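Local coordinates for protein imidazolonepropionase (Unidentified, PDB 2Q09) that catalyses the hydrolytic opening of imidazolone-5-propanoate to N-formimidoyl-L-glutamate, the third step of histidine degradation, at a metal centre that holds iron(III) here, at residues A15-D20 with A346-T351; R168-L173 with R356-Q361; E272-L277 with A308-A313. One frame throughout, in Å; residues are numbered along the deposited sequence.

Contact 1. Residues A15-D20 with A346-T351; sequences ATLRSD and AMAGVT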
loop_
_atom_site.group_PDB
_atom_site.type_symbol
_atom_site.label_atom_id
_atom_site.label_comp_id
_atom_site.label_asym_id
_atom_site.label_seq_id
_atom_site.Cartn_x
_atom_site.Cartn_y
_atom_site.Cartn_z
ATOM N N ALA A 15 21.684 2.636 1.696
ATOM C CA ALA A 15 21.069 1.462 2.303
ATOM C C ALA A 15 20.315 0.999 1.065
ATOM O O ALA A 15 19.162 1.373 0.863
ATOM C CB ALA A 15 20.084 1.866 3.405
ATOM N N THR A 16 20.981 0.208 0.235
ATOM C CA THR A 16 20.414 -0.239 -1.028
ATOM C C THR A 16 19.192 -1.117 -0.939
ATOM O O THR A 16 18.382 -1.131 -1.869
ATOM C CB THR A 16 21.467 -0.990 -1.878
ATOM O OG1 THR A 16 21.823 -2.214 -1.225
ATOM C CG2 THR A 16 22.724 -0.125 -2.044
ATOM N N LEU A 17 19.053 -1.845 0.165
ATOM C CA LEU A 17 17.927 -2.761 0.310
ATOM C C LEU A 17 17.927 -3.736 -0.875
ATOM O O LEU A 17 16.872 -4.214 -1.310
ATOM C CB LEU A 17 16.590 -1.995 0.372
ATOM C CG LEU A 17 16.012 -1.581 1.738
ATOM C CD1 LEU A 17 15.704 -2.839 2.556
ATOM C CD2 LEU A 17 17.016 -0.688 2.498
ATOM N N ARG A 18 19.119 -4.032 -1.392
ATOM C CA ARG A 18 19.246 -4.965 -2.511
ATOM C C ARG A 18 18.814 -6.367 -2.079
ATOM O O ARG A 18 19.151 -6.823 -0.988
ATOM C CB ARG A 18 20.691 -5.019 -3.021
ATOM C CG ARG A 18 21.151 -3.794 -3.786
ATOM C CD ARG A 18 22.555 -4.011 -4.347
ATOM N NE ARG A 18 22.581 -5.121 -5.294
ATOM C CZ ARG A 18 23.686 -5.661 -5.789
ATOM N NH1 ARG A 18 24.872 -5.203 -5.431
ATOM N NH2 ARG A 18 23.603 -6.664 -6.647
ATOM N N SER A 19 18.075 -7.050 -2.945
ATOM C CA SER A 19 17.589 -8.396 -2.651
ATOM C C SER A 19 18.702 -9.421 -2.426
ATOM O O SER A 19 18.498 -10.429 -1.759
ATOM C CB SER A 19 16.689 -8.886 -3.786
ATOM O OG SER A 19 17.395 -8.888 -5.015
ATOM N N ASP A 20 19.881 -9.159 -2.973
ATOM C CA ASP A 20 20.987 -10.095 -2.836
ATOM C C ASP A 20 21.974 -9.698 -1.748
ATOM O O ASP A 20 23.008 -10.349 -1.581
ATOM C CB ASP A 20 21.715 -10.229 -4.172
ATOM C CG ASP A 20 22.492 -8.982 -4.537
ATOM O OD1 ASP A 20 22.045 -7.867 -4.192
ATOM O OD2 ASP A 20 23.550 -9.117 -5.178
ATOM N N ALA A 346 10.762 -4.755 8.468
ATOM C CA ALA A 346 9.803 -3.677 8.245
ATOM C C ALA A 346 10.252 -2.797 7.080
ATOM O O ALA A 346 9.445 -2.419 6.241
ATOM C CB ALA A 346 9.645 -2.837 9.520
HETATM N N MSE A 347 11.545 -2.481 7.029
HETATM C CA MSE A 347 12.080 -1.648 5.958
HETATM C C MSE A 347 11.935 -2.353 4.603
HETATM O O MSE A 347 11.493 -1.756 3.617
HETATM C CB MSE A 347 13.549 -1.295 6.236
HETATM C CG MSE A 347 14.150 -0.323 5.231
HETATM SE SE MSE A 347 13.166 1.347 5.149
HETATM C CE MSE A 347 14.409 2.326 3.983
ATOM N N ALA A 348 12.287 -3.632 4.554
ATOM C CA ALA A 348 12.133 -4.376 3.310
ATOM C C ALA A 348 10.639 -4.432 3.008
ATOM O O ALA A 348 10.229 -4.462 1.845
ATOM C CB ALA A 348 12.686 -5.784 3.462
ATOM N N GLY A 349 9.835 -4.428 4.074
ATOM C CA GLY A 349 8.392 -4.480 3.927
ATOM C C GLY A 349 7.794 -3.260 3.242
ATOM O O GLY A 349 6.719 -3.354 2.653
ATOM N N VAL A 350 8.468 -2.112 3.320
ATOM C CA VAL A 350 7.955 -0.900 2.681
ATOM C C VAL A 350 8.790 -0.486 1.470
ATOM O O VAL A 350 8.633 0.620 0.942
ATOM C CB VAL A 350 7.877 0.285 3.676
ATOM C CG1 VAL A 350 6.966 -0.096 4.848
ATOM C CG2 VAL A 350 9.273 0.663 4.171
ATOM N N THR A 351 9.696 -1.362 1.047
ATOM C CA THR A 351 10.505 -1.084 -0.130
ATOM C C THR A 351 10.411 -2.258 -1.093
ATOM O O THR A 351 9.465 -2.353 -1.876
ATOM C CB THR A 351 11.999 -0.826 0.225
ATOM O OG1 THR A 351 12.516 -1.903 1.021
ATOM C CG2 THR A 351 12.136 0.496 0.995
#
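The end of helix 343-349 in the (β/α) barrel part of this amidohydrolase fold receives L17, which reaches it from the loop between strands 12-14 and 30-35. The leucine alone carries its side of the contact, set against M347, A348 and T351, and all four residues are buried. Both of its methyls lie against CG of M347, and CD2 touches that atom alone, at 4.0 Å. CD1 also reaches T351 OG1 at 3.7 Å and the CA of A348 at 4.0 Å, and meets the CB of the same alanine more loosely at 4.3 Å. The branching carbon between the methyls sits close to the threonine hydroxyl, L17 CG to T351 OG1 being 3.6 Å, a van der Waals approach. L17 runs at about a right angle to both M347 and T351. With an alanine here both methyls and their branching carbon would go, which would probably leave a gap beside M347 CG and A348 CA and take away the carbons that lie against T351 OG1.

The hydrogen bond of that hydroxyl goes to its own helix end. T351 turns OG1 between its backbone N and carbonyl carbon (chi1 53°), which brings it back to the last helical turn, where OG1 donates to M347 O at 2.8 Å. The backbone N of V350 reaches the same oxygen from the opposite face of the carbonyl plane, so M347 O is gripped twice. Around the contact, M347 also packs on L386, and L17 O accepts a bond from R352 NH1. L17 itself has a positive phi of 56°, and the turn is tied on both sides of it: T16 OG1 bonds to G25 O and, in an ST turn, accepts from R18 N at 3.3 Å.

Contact 2. Residues R168-L173 with R356-Q361; sequences RVKTTL and RALGEQ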
loop_
_atom_site.group_PDB
_atom_site.type_symbol
_atom_site.label_atom_id
_atom_site.label_comp_id
_atom_site.label_asym_id
_atom_site.label_seq_id
_atom_site.Cartn_x
_atom_site.Cartn_y
_atom_site.Cartn_z
ATOM N N ARG A 168 3.966 8.595 -6.880
ATOM C CA ARG A 168 3.412 7.618 -7.811
ATOM C C ARG A 168 2.178 6.972 -7.187
ATOM O O ARG A 168 2.189 6.581 -6.015
ATOM C CB ARG A 168 4.444 6.536 -8.144
ATOM C CG ARG A 168 5.709 7.066 -8.806
ATOM C CD ARG A 168 6.725 5.942 -9.004
ATOM N NE ARG A 168 8.033 6.443 -9.425
ATOM C CZ ARG A 168 8.352 6.775 -10.671
ATOM N NH1 ARG A 168 7.456 6.659 -11.648
ATOM N NH2 ARG A 168 9.571 7.232 -10.941
ATOM N N VAL A 169 1.113 6.861 -7.969
ATOM C CA VAL A 169 -0.114 6.263 -7.467
ATOM C C VAL A 169 -0.509 5.038 -8.267
ATOM O O VAL A 169 -0.543 5.077 -9.494
ATOM C CB VAL A 169 -1.294 7.266 -7.514
ATOM C CG1 VAL A 169 -2.573 6.594 -7.039
ATOM C CG2 VAL A 169 -0.977 8.486 -6.659
ATOM N N LYS A 170 -0.789 3.947 -7.568
ATOM C CA LYS A 170 -1.246 2.726 -8.212
ATOM C C LYS A 170 -2.704 2.637 -7.776
ATOM O O LYS A 170 -3.015 2.794 -6.588
ATOM C CB LYS A 170 -0.474 1.511 -7.697
ATOM C CG LYS A 170 1.039 1.591 -7.919
ATOM C CD LYS A 170 1.413 1.657 -9.394
ATOM C CE LYS A 170 1.098 0.361 -10.126
ATOM N NZ LYS A 170 1.642 0.385 -11.508
ATOM N N THR A 171 -3.602 2.404 -8.723
ATOM C CA THR A 171 -5.015 2.323 -8.382
ATOM C C THR A 171 -5.502 0.892 -8.313
ATOM O O THR A 171 -5.022 0.025 -9.044
ATOM C CB THR A 171 -5.877 3.080 -9.407
ATOM O OG1 THR A 171 -5.670 2.518 -10.709
ATOM C CG2 THR A 171 -5.498 4.560 -9.427
ATOM N N THR A 172 -6.477 0.654 -7.448
ATOM C CA THR A 172 -7.024 -0.675 -7.289
ATOM C C THR A 172 -8.538 -0.615 -7.166
ATOM O O THR A 172 -9.075 0.091 -6.308
ATOM C CB THR A 172 -6.440 -1.365 -6.044
ATOM O OG1 THR A 172 -5.014 -1.470 -6.177
ATOM C CG2 THR A 172 -7.018 -2.762 -5.895
ATOM N N LEU A 173 -9.222 -1.355 -8.031
ATOM C CA LEU A 173 -10.676 -1.399 -8.013
ATOM C C LEU A 173 -11.147 -2.347 -6.916
ATOM O O LEU A 173 -10.905 -3.551 -6.986
ATOM C CB LEU A 173 -11.205 -1.890 -9.360
ATOM C CG LEU A 173 -12.726 -1.997 -9.446
ATOM C CD1 LEU A 173 -13.332 -0.606 -9.412
ATOM C CD2 LEU A 173 -13.123 -2.715 -10.738
ATOM N N ARG A 356 7.078 -5.325 -4.924
ATOM C CA ARG A 356 6.620 -6.581 -5.507
ATOM C C ARG A 356 5.106 -6.730 -5.378
ATOM O O ARG A 356 4.444 -7.215 -6.298
ATOM C CB ARG A 356 7.315 -7.769 -4.828
ATOM C CG ARG A 356 7.003 -9.134 -5.472
ATOM C CD ARG A 356 7.835 -10.246 -4.836
ATOM N NE ARG A 356 9.259 -10.087 -5.121
ATOM C CZ ARG A 356 9.833 -10.419 -6.274
ATOM N NH1 ARG A 356 9.110 -10.942 -7.258
ATOM N NH2 ARG A 356 11.129 -10.213 -6.450
ATOM N N ALA A 357 4.565 -6.327 -4.233
ATOM C CA ALA A 357 3.123 -6.412 -3.995
ATOM C C ALA A 357 2.341 -5.567 -5.006
ATOM O O ALA A 357 1.149 -5.780 -5.215
ATOM C CB ALA A 357 2.795 -5.958 -2.575
ATOM N N LEU A 358 3.016 -4.605 -5.624
ATOM C CA LEU A 358 2.378 -3.741 -6.611
ATOM C C LEU A 358 2.834 -4.107 -8.019
ATOM O O LEU A 358 2.528 -3.398 -8.975
ATOM C CB LEU A 358 2.710 -2.269 -6.325
ATOM C CG LEU A 358 2.286 -1.713 -4.961
ATOM C CD1 LEU A 358 2.676 -0.253 -4.841
ATOM C CD2 LEU A 358 0.778 -1.876 -4.788
ATOM N N GLY A 359 3.564 -5.212 -8.129
ATOM C CA GLY A 359 4.059 -5.674 -9.416
ATOM C C GLY A 359 5.174 -4.815 -9.979
ATOM O O GLY A 359 5.428 -4.828 -11.187
ATOM N N GLU A 360 5.849 -4.072 -9.110
ATOM C CA GLU A 360 6.933 -3.196 -9.536
ATOM C C GLU A 360 8.316 -3.665 -9.074
ATOM O O GLU A 360 9.254 -2.867 -9.010
ATOM C CB GLU A 360 6.684 -1.782 -9.012
ATOM C CG GLU A 360 5.443 -1.097 -9.577
ATOM C CD GLU A 360 5.549 -0.819 -11.067
ATOM O OE1 GLU A 360 6.621 -0.356 -11.509
ATOM O OE2 GLU A 360 4.559 -1.051 -11.788
ATOM N N GLN A 361 8.441 -4.951 -8.755
ATOM C CA GLN A 361 9.711 -5.496 -8.277
ATOM C C GLN A 361 10.916 -5.153 -9.157
ATOM O O GLN A 361 12.029 -4.991 -8.651
ATOM C CB GLN A 361 9.616 -7.022 -8.129
ATOM C CG GLN A 361 9.236 -7.752 -9.414
ATOM C CD GLN A 361 7.734 -7.872 -9.594
ATOM O OE1 GLN A 361 6.970 -7.027 -9.135
ATOM N NE2 GLN A 361 7.306 -8.922 -10.279
#
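K170 meets two residues beyond the end of helix 352-357, L358 through its aliphatic chain and E360 through its ammonium group. The ionic part is a salt bridge that includes a hydrogen bond from K170 NZ to E360 OE2, long at 3.3 Å. NZ comes to this oxygen from above the carboxylate, 46° out of its plane. Both side chains are folded to make the pair. The lysine bends at chi2 and chi3 (-62° and -68°), which carries NZ round toward the glutamate, and E360 bends at chi2. The long, out-of-plane approach suggests a mainly electrostatic pair.

The apolar part is a single touch. CG of K170 lies 3.9 Å from CD1 of L358, the two side chains passing at a slant, so that the leucine methyl leans on the root of the lysine chain while the ammonium passes on toward E360.

The backbone bonds lie within the segment 356-361. The helix ends just before L358 in a Schellman motif with G359 in positive phi as its C-prime residue, and G359 N returns to R356 O at 2.9 Å. L358 and E360 flank this glycine, and both start toward the strand.

Strand 168-176 is one of the parallel strands of the amidohydrolase barrel. T171 packs outward on helix 148-164, whereas T172 bonds through OG1 to E139. Beside K170, L358 lies against I69 and C71 of strand 63-73 and T137 and E139 of strand 135-141. Its side chain is about 7 Å from that of the iron ligand H72 and about 12 Å from the iron, so the residues just beyond helix 352-357 pack against three barrel strands.

Contact 3. Residues E272-L277 with A308-A313; sequences EGIQAL and AGVPMA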
loop_
_atom_site.group_PDB
_atom_site.type_symbol
_atom_site.label_atom_id
_atom_site.label_comp_id
_atom_site.label_asym_id
_atom_site.label_seq_id
_atom_site.Cartn_x
_atom_site.Cartn_y
_atom_site.Cartn_z
ATOM N N GLU A 272 -1.611 -24.555 4.634
ATOM C CA GLU A 272 -1.892 -24.850 3.234
ATOM C C GLU A 272 -1.822 -23.575 2.406
ATOM O O GLU A 272 -1.261 -23.562 1.312
ATOM C CB GLU A 272 -3.280 -25.481 3.097
ATOM C CG GLU A 272 -3.435 -26.824 3.800
ATOM C CD GLU A 272 -3.233 -26.747 5.305
ATOM O OE1 GLU A 272 -3.818 -25.847 5.941
ATOM O OE2 GLU A 272 -2.499 -27.594 5.853
ATOM N N GLY A 273 -2.402 -22.504 2.934
ATOM C CA GLY A 273 -2.380 -21.235 2.232
ATOM C C GLY A 273 -0.967 -20.704 2.129
ATOM O O GLY A 273 -0.548 -20.219 1.077
ATOM N N ILE A 274 -0.224 -20.800 3.224
ATOM C CA ILE A 274 1.152 -20.327 3.253
ATOM C C ILE A 274 1.970 -21.056 2.194
ATOM O O ILE A 274 2.784 -20.446 1.500
ATOM C CB ILE A 274 1.784 -20.544 4.647
ATOM C CG1 ILE A 274 1.093 -19.629 5.668
ATOM C CG2 ILE A 274 3.280 -20.272 4.597
ATOM C CD1 ILE A 274 1.656 -19.723 7.067
ATOM N N GLN A 275 1.734 -22.356 2.065
ATOM C CA GLN A 275 2.443 -23.161 1.079
ATOM C C GLN A 275 2.109 -22.676 -0.329
ATOM O O GLN A 275 2.969 -22.647 -1.205
ATOM C CB GLN A 275 2.064 -24.641 1.220
ATOM C CG GLN A 275 2.274 -25.228 2.612
ATOM C CD GLN A 275 3.548 -24.744 3.281
ATOM O OE1 GLN A 275 4.591 -24.604 2.642
ATOM N NE2 GLN A 275 3.468 -24.502 4.583
ATOM N N ALA A 276 0.851 -22.289 -0.538
ATOM C CA ALA A 276 0.405 -21.804 -1.837
ATOM C C ALA A 276 1.070 -20.475 -2.146
ATOM O O ALA A 276 1.517 -20.243 -3.267
ATOM C CB ALA A 276 -1.111 -21.643 -1.844
ATOM N N LEU A 277 1.123 -19.592 -1.152
ATOM C CA LEU A 277 1.746 -18.290 -1.340
ATOM C C LEU A 277 3.218 -18.446 -1.703
ATOM O O LEU A 277 3.709 -17.793 -2.619
ATOM C CB LEU A 277 1.611 -17.438 -0.070
ATOM C CG LEU A 277 0.183 -17.208 0.441
ATOM C CD1 LEU A 277 0.190 -16.092 1.475
ATOM C CD2 LEU A 277 -0.734 -16.841 -0.717
ATOM N N ALA A 308 8.520 -20.259 5.819
ATOM C CA ALA A 308 8.239 -20.619 4.428
ATOM C C ALA A 308 8.874 -19.655 3.432
ATOM O O ALA A 308 8.771 -19.851 2.225
ATOM C CB ALA A 308 6.732 -20.695 4.197
ATOM N N GLY A 309 9.524 -18.612 3.933
ATOM C CA GLY A 309 10.173 -17.662 3.045
ATOM C C GLY A 309 9.233 -16.750 2.273
ATOM O O GLY A 309 9.613 -16.190 1.247
ATOM N N VAL A 310 8.005 -16.595 2.753
ATOM C CA VAL A 310 7.050 -15.727 2.069
ATOM C C VAL A 310 7.385 -14.279 2.405
ATOM O O VAL A 310 7.421 -13.898 3.574
ATOM C CB VAL A 310 5.603 -16.022 2.504
ATOM C CG1 VAL A 310 4.641 -15.026 1.858
ATOM C CG2 VAL A 310 5.220 -17.434 2.100
ATOM N N PRO A 311 7.657 -13.453 1.383
ATOM C CA PRO A 311 7.984 -12.046 1.630
ATOM C C PRO A 311 6.798 -11.319 2.259
ATOM O O PRO A 311 5.657 -11.494 1.841
ATOM C CB PRO A 311 8.327 -11.524 0.241
ATOM C CG PRO A 311 7.498 -12.383 -0.666
ATOM C CD PRO A 311 7.659 -13.756 -0.058
HETATM N N MSE A 312 7.066 -10.517 3.283
HETATM C CA MSE A 312 6.000 -9.802 3.969
HETATM C C MSE A 312 6.121 -8.297 3.803
HETATM O O MSE A 312 7.144 -7.691 4.155
HETATM C CB MSE A 312 6.010 -10.141 5.464
HETATM C CG MSE A 312 5.951 -11.639 5.782
HETATM SE SE MSE A 312 6.084 -11.920 7.703
HETATM C CE MSE A 312 7.954 -11.580 7.937
ATOM N N ALA A 313 5.080 -7.695 3.247
ATOM C CA ALA A 313 5.062 -6.254 3.083
ATOM C C ALA A 313 4.330 -5.696 4.300
ATOM O O ALA A 313 3.599 -6.425 4.975
ATOM C CB ALA A 313 4.320 -5.870 1.794
#
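I274 and L277, neighbours on one face of helix 271-280, pack on A308 and V310 in the turn that leads from helix 302-307 into strand 312-314, an outer layer of the amidohydrolase (β/α) barrel. L277 starts toward the turn, while I274 sets out alongside it and reaches A308 and V310 with CG2. V310 is placed between the two helix residues. Its CG1 is anti to the backbone N (chi1 176°), which leaves CG2 to face the helix. This methyl meets I274 CG2 and L277 CB, each at 4.2 Å, and comes within 3.9 Å of the carbonyl oxygen I274 O. One valine branch thus spans a single helical turn, touching side chain and backbone alike.

The isoleucine uses its short branch on this side. CG2 stands anti to its own backbone N and serves both partners, V310 CG2 and the methyl of A308. Between those two partners lies G309, whose positive phi of 72° belongs to a Schellman motif closing helix 302-307; on either side of it in sequence, A308 and V310 both point toward helix 271-280.

L305 of helix 302-307 touches I274 and V310, and V310 further packs on A284 of strand 283-286, so the valine joins two helices to a barrel strand. L277 continues the apolar layer toward A256 of helix 251-257. At the more exposed edge the fit is closest: I274 CG2 and A308 CB meet methyl to methyl at 3.5 Å.

From the N terminus, the loop 15-20 is the first segment met, and contact 1 closes a long loop on it by bringing back residues 346-351. Contact 2 starts inside that loop, at strand 168-176, and ends beyond it at 356-361, so the two cross; helices 343-349 and 352-357, which bear their later halves, follow each other in the chain. Contact 3, between 272-277 and 308-313, is nested within both. It ties helix 271-280 to the turn leading into strand 312-314 and touches contact 1, where A313 CB packs on G349 O at 3.6 Å. Together they join the N-terminal loop, the late helices and the barrel, with centres about 17 to 19 Å apart.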